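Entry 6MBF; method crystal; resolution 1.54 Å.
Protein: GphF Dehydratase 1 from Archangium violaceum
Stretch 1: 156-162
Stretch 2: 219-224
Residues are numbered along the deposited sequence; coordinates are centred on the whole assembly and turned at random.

Stretch 1 (156-162) ERMRIYY
Stretch 2 (219-224) SHREPF

Residues 156-162 carry the last part of a helix into a turn, and they pack against the irregular segment 219-224 of the same chain. Backbone torsions run -68/-39° at Glu156, -66/-36° at Arg157, -87/0° at Met158 and -69/-13° at Arg159. Met158 O accepts from Tyr161 N at 2.8 Å; by Tyr162 the backbone is extended (-137/135°). The register pairs Met158 with His220 (CA to CA 7.8 Å) and Tyr161 with Pro223 (CA to CA 8.9 Å), and the contact buries 268 Å² in total.

Tyr161 and His220 dominate. Tyr161 (-109/-23°) points its CB toward the opposing segment and adopts the m rotamer (chi1 -53°, chi2 -49°), a conformation that carries its hydroxyl to the backbone of residue 220. Tyr161 OH donates a hydrogen bond to His220 O at 2.7 Å, with the acceptor at the ring edge, near its plane. This leaves a ring face free for Pro223, whose CG sits 3.9 Å from the Tyr161 ring centroid and 25° off the normal, a CH-pi contact; Pro223 CG to Tyr161 CZ is 3.6 Å. The proline has a C-gamma endo pucker and torsions of -73/154°.

His220 (-88/2°) takes the p rotamer, chi1 70° and chi2 -57°; its CA-to-CB bond points toward the first segment, and the p rotamer brings NE2 near Arg157. Arg157 CB lies over one face of the ring, 4.1 Å from His220 NE2, while Tyr161 CE2 approaches His220 CD2 obliquely at 3.9 Å. Water 1 links the segments: it donates to Arg157 O at 2.8 Å and is hydrogen-bonded to His220 NE2 at 2.9 Å. Met158, m at all three chi angles (-65°, -67°, -73°), starts sideways, but its end comes nearer, placing Met158 SD 4.2 Å from His220 CB and oblique to the imidazole. Ile160 (chi1 57°, p; chi2 171°, t) reaches the same ring with CD1, 4.3 Å from His220 NE2.

The CA-to-CB bonds of Arg221 (-72/149°; chi1 t, chi2 t, chi3 p) and Glu222 (chi1 -44°, m; chi2 t) point away from the first segment, and Arg221 NH2 lies 3.0 Å from Glu222 OE1 in a salt bridge whose oxygen is well out of the guanidinium plane. Ser219, with chi1 170° (t), accepts at OG from Arg221 N at 2.9 Å. Glu222 has positive phi (52/65°). Water 2 accepts from Glu222 N at 2.9 Å and donates a weak bond to Tyr161 OH at 3.4 Å.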

# COMPACT_ATOMS: atom_id res chain seq x y z
N GLU A 156 -16.33 -10.25 7.18
CA GLU A 156 -16.51 -10.87 8.48
C GLU A 156 -15.41 -11.88 8.76
O GLU A 156 -14.88 -11.93 9.88
CB GLU A 156 -17.91 -11.48 8.56
CG GLU A 156 -18.97 -10.38 8.73
CD GLU A 156 -20.39 -10.91 8.80
OE1 GLU A 156 -21.33 -10.11 8.59
OE2 GLU A 156 -20.56 -12.11 9.06
N ARG A 157 -14.99 -12.65 7.75
CA ARG A 157 -13.85 -13.56 7.93
C ARG A 157 -12.55 -12.79 8.15
O ARG A 157 -11.68 -13.24 8.90
CB ARG A 157 -13.71 -14.48 6.72
CG ARG A 157 -14.85 -15.45 6.51
CD ARG A 157 -14.84 -15.94 5.07
NE ARG A 157 -14.50 -17.35 4.94
CZ ARG A 157 -15.27 -18.25 4.35
NH1 ARG A 157 -16.43 -17.88 3.81
NH2 ARG A 157 -14.88 -19.51 4.27
N MET A 158 -12.39 -11.65 7.49
CA MET A 158 -11.15 -10.88 7.58
C MET A 158 -11.12 -9.92 8.76
O MET A 158 -10.12 -9.22 8.95
CB MET A 158 -10.92 -10.10 6.28
CG MET A 158 -10.69 -10.99 5.04
SD MET A 158 -9.14 -11.93 5.11
CE MET A 158 -7.94 -10.64 4.81
N ARG A 159 -12.17 -9.85 9.58
CA ARG A 159 -12.18 -8.85 10.63
C ARG A 159 -11.16 -9.13 11.72
O ARG A 159 -10.86 -8.23 12.52
CB ARG A 159 -13.58 -8.71 11.24
CG ARG A 159 -14.00 -9.85 12.13
CD ARG A 159 -15.48 -9.69 12.49
NE ARG A 159 -16.08 -10.94 12.95
CZ ARG A 159 -16.30 -11.23 14.23
NH1 ARG A 159 -15.98 -10.35 15.17
NH2 ARG A 159 -16.86 -12.38 14.55
N ILE A 160 -10.59 -10.34 11.76
CA ILE A 160 -9.47 -10.61 12.65
C ILE A 160 -8.20 -9.92 12.18
O ILE A 160 -7.25 -9.77 12.96
CB ILE A 160 -9.23 -12.13 12.79
CG1 ILE A 160 -8.99 -12.78 11.43
CG2 ILE A 160 -10.42 -12.78 13.48
CD1 ILE A 160 -8.54 -14.22 11.52
N TYR A 161 -8.16 -9.49 10.91
CA TYR A 161 -7.02 -8.77 10.36
C TYR A 161 -7.29 -7.30 10.11
O TYR A 161 -6.34 -6.52 10.05
CB TYR A 161 -6.57 -9.39 9.03
CG TYR A 161 -6.31 -10.87 9.09
CD1 TYR A 161 -5.51 -11.41 10.09
CD2 TYR A 161 -6.86 -11.72 8.14
CE1 TYR A 161 -5.26 -12.79 10.14
CE2 TYR A 161 -6.62 -13.09 8.19
CZ TYR A 161 -5.83 -13.61 9.18
OH TYR A 161 -5.60 -14.96 9.20
N TYR A 162 -8.55 -6.90 9.94
CA TYR A 162 -8.86 -5.57 9.45
C TYR A 162 -10.00 -4.97 10.25
O TYR A 162 -11.01 -5.64 10.48
CB TYR A 162 -9.27 -5.62 7.98
CG TYR A 162 -8.14 -5.66 6.99
CD1 TYR A 162 -7.33 -4.54 6.78
CD2 TYR A 162 -7.92 -6.79 6.20
CE1 TYR A 162 -6.30 -4.56 5.84
CE2 TYR A 162 -6.90 -6.82 5.25
CZ TYR A 162 -6.10 -5.69 5.07
OH TYR A 162 -5.09 -5.73 4.12
N SER A 219 -7.30 -21.07 2.29
CA SER A 219 -7.58 -20.56 3.62
C SER A 219 -6.97 -19.17 3.83
O SER A 219 -5.90 -18.85 3.33
CB SER A 219 -7.03 -21.52 4.68
OG SER A 219 -7.08 -20.95 5.98
N HIS A 220 -7.67 -18.36 4.63
CA HIS A 220 -7.14 -17.08 5.05
C HIS A 220 -6.31 -17.17 6.33
O HIS A 220 -5.82 -16.15 6.82
CB HIS A 220 -8.27 -16.06 5.22
CG HIS A 220 -9.16 -16.33 6.39
ND1 HIS A 220 -9.84 -17.52 6.55
CD2 HIS A 220 -9.49 -15.57 7.47
CE1 HIS A 220 -10.54 -17.48 7.67
NE2 HIS A 220 -10.35 -16.30 8.24
N ARG A 221 -6.13 -18.37 6.89
CA ARG A 221 -5.12 -18.54 7.93
C ARG A 221 -3.73 -18.46 7.31
O ARG A 221 -3.52 -18.85 6.16
CB ARG A 221 -5.31 -19.88 8.66
CG ARG A 221 -4.53 -19.95 9.97
CD ARG A 221 -4.69 -21.29 10.70
NE ARG A 221 -3.73 -22.29 10.25
CZ ARG A 221 -2.42 -22.25 10.50
NH1 ARG A 221 -1.90 -21.25 11.20
NH2 ARG A 221 -1.63 -23.21 10.05
N GLU A 222 -2.76 -17.96 8.09
CA GLU A 222 -1.43 -17.61 7.58
C GLU A 222 -1.61 -16.70 6.37
O GLU A 222 -1.25 -17.07 5.24
CB GLU A 222 -0.63 -18.85 7.19
CG GLU A 222 -0.68 -20.00 8.17
CD GLU A 222 -0.37 -21.33 7.51
OE1 GLU A 222 -1.31 -22.14 7.31
OE2 GLU A 222 0.81 -21.55 7.16
N PRO A 223 -2.15 -15.49 6.57
CA PRO A 223 -2.68 -14.73 5.43
C PRO A 223 -1.58 -14.15 4.55
O PRO A 223 -0.45 -13.91 4.99
CB PRO A 223 -3.47 -13.61 6.12
CG PRO A 223 -2.74 -13.40 7.40
CD PRO A 223 -2.30 -14.76 7.84
N PHE A 224 -1.93 -13.93 3.29
CA PHE A 224 -1.00 -13.35 2.34
C PHE A 224 -0.67 -11.91 2.70
O PHE A 224 -1.55 -11.13 3.09
CB PHE A 224 -1.57 -13.42 0.92
CG PHE A 224 -1.64 -14.82 0.38
CD1 PHE A 224 -0.53 -15.41 -0.22
CD2 PHE A 224 -2.81 -15.56 0.50
CE1 PHE A 224 -0.59 -16.71 -0.70
CE2 PHE A 224 -2.87 -16.86 0.01
CZ PHE A 224 -1.77 -17.43 -0.58
O HOH W 1 -11.81 -15.48 10.63
O HOH W 2 -3.49 -17.14 10.78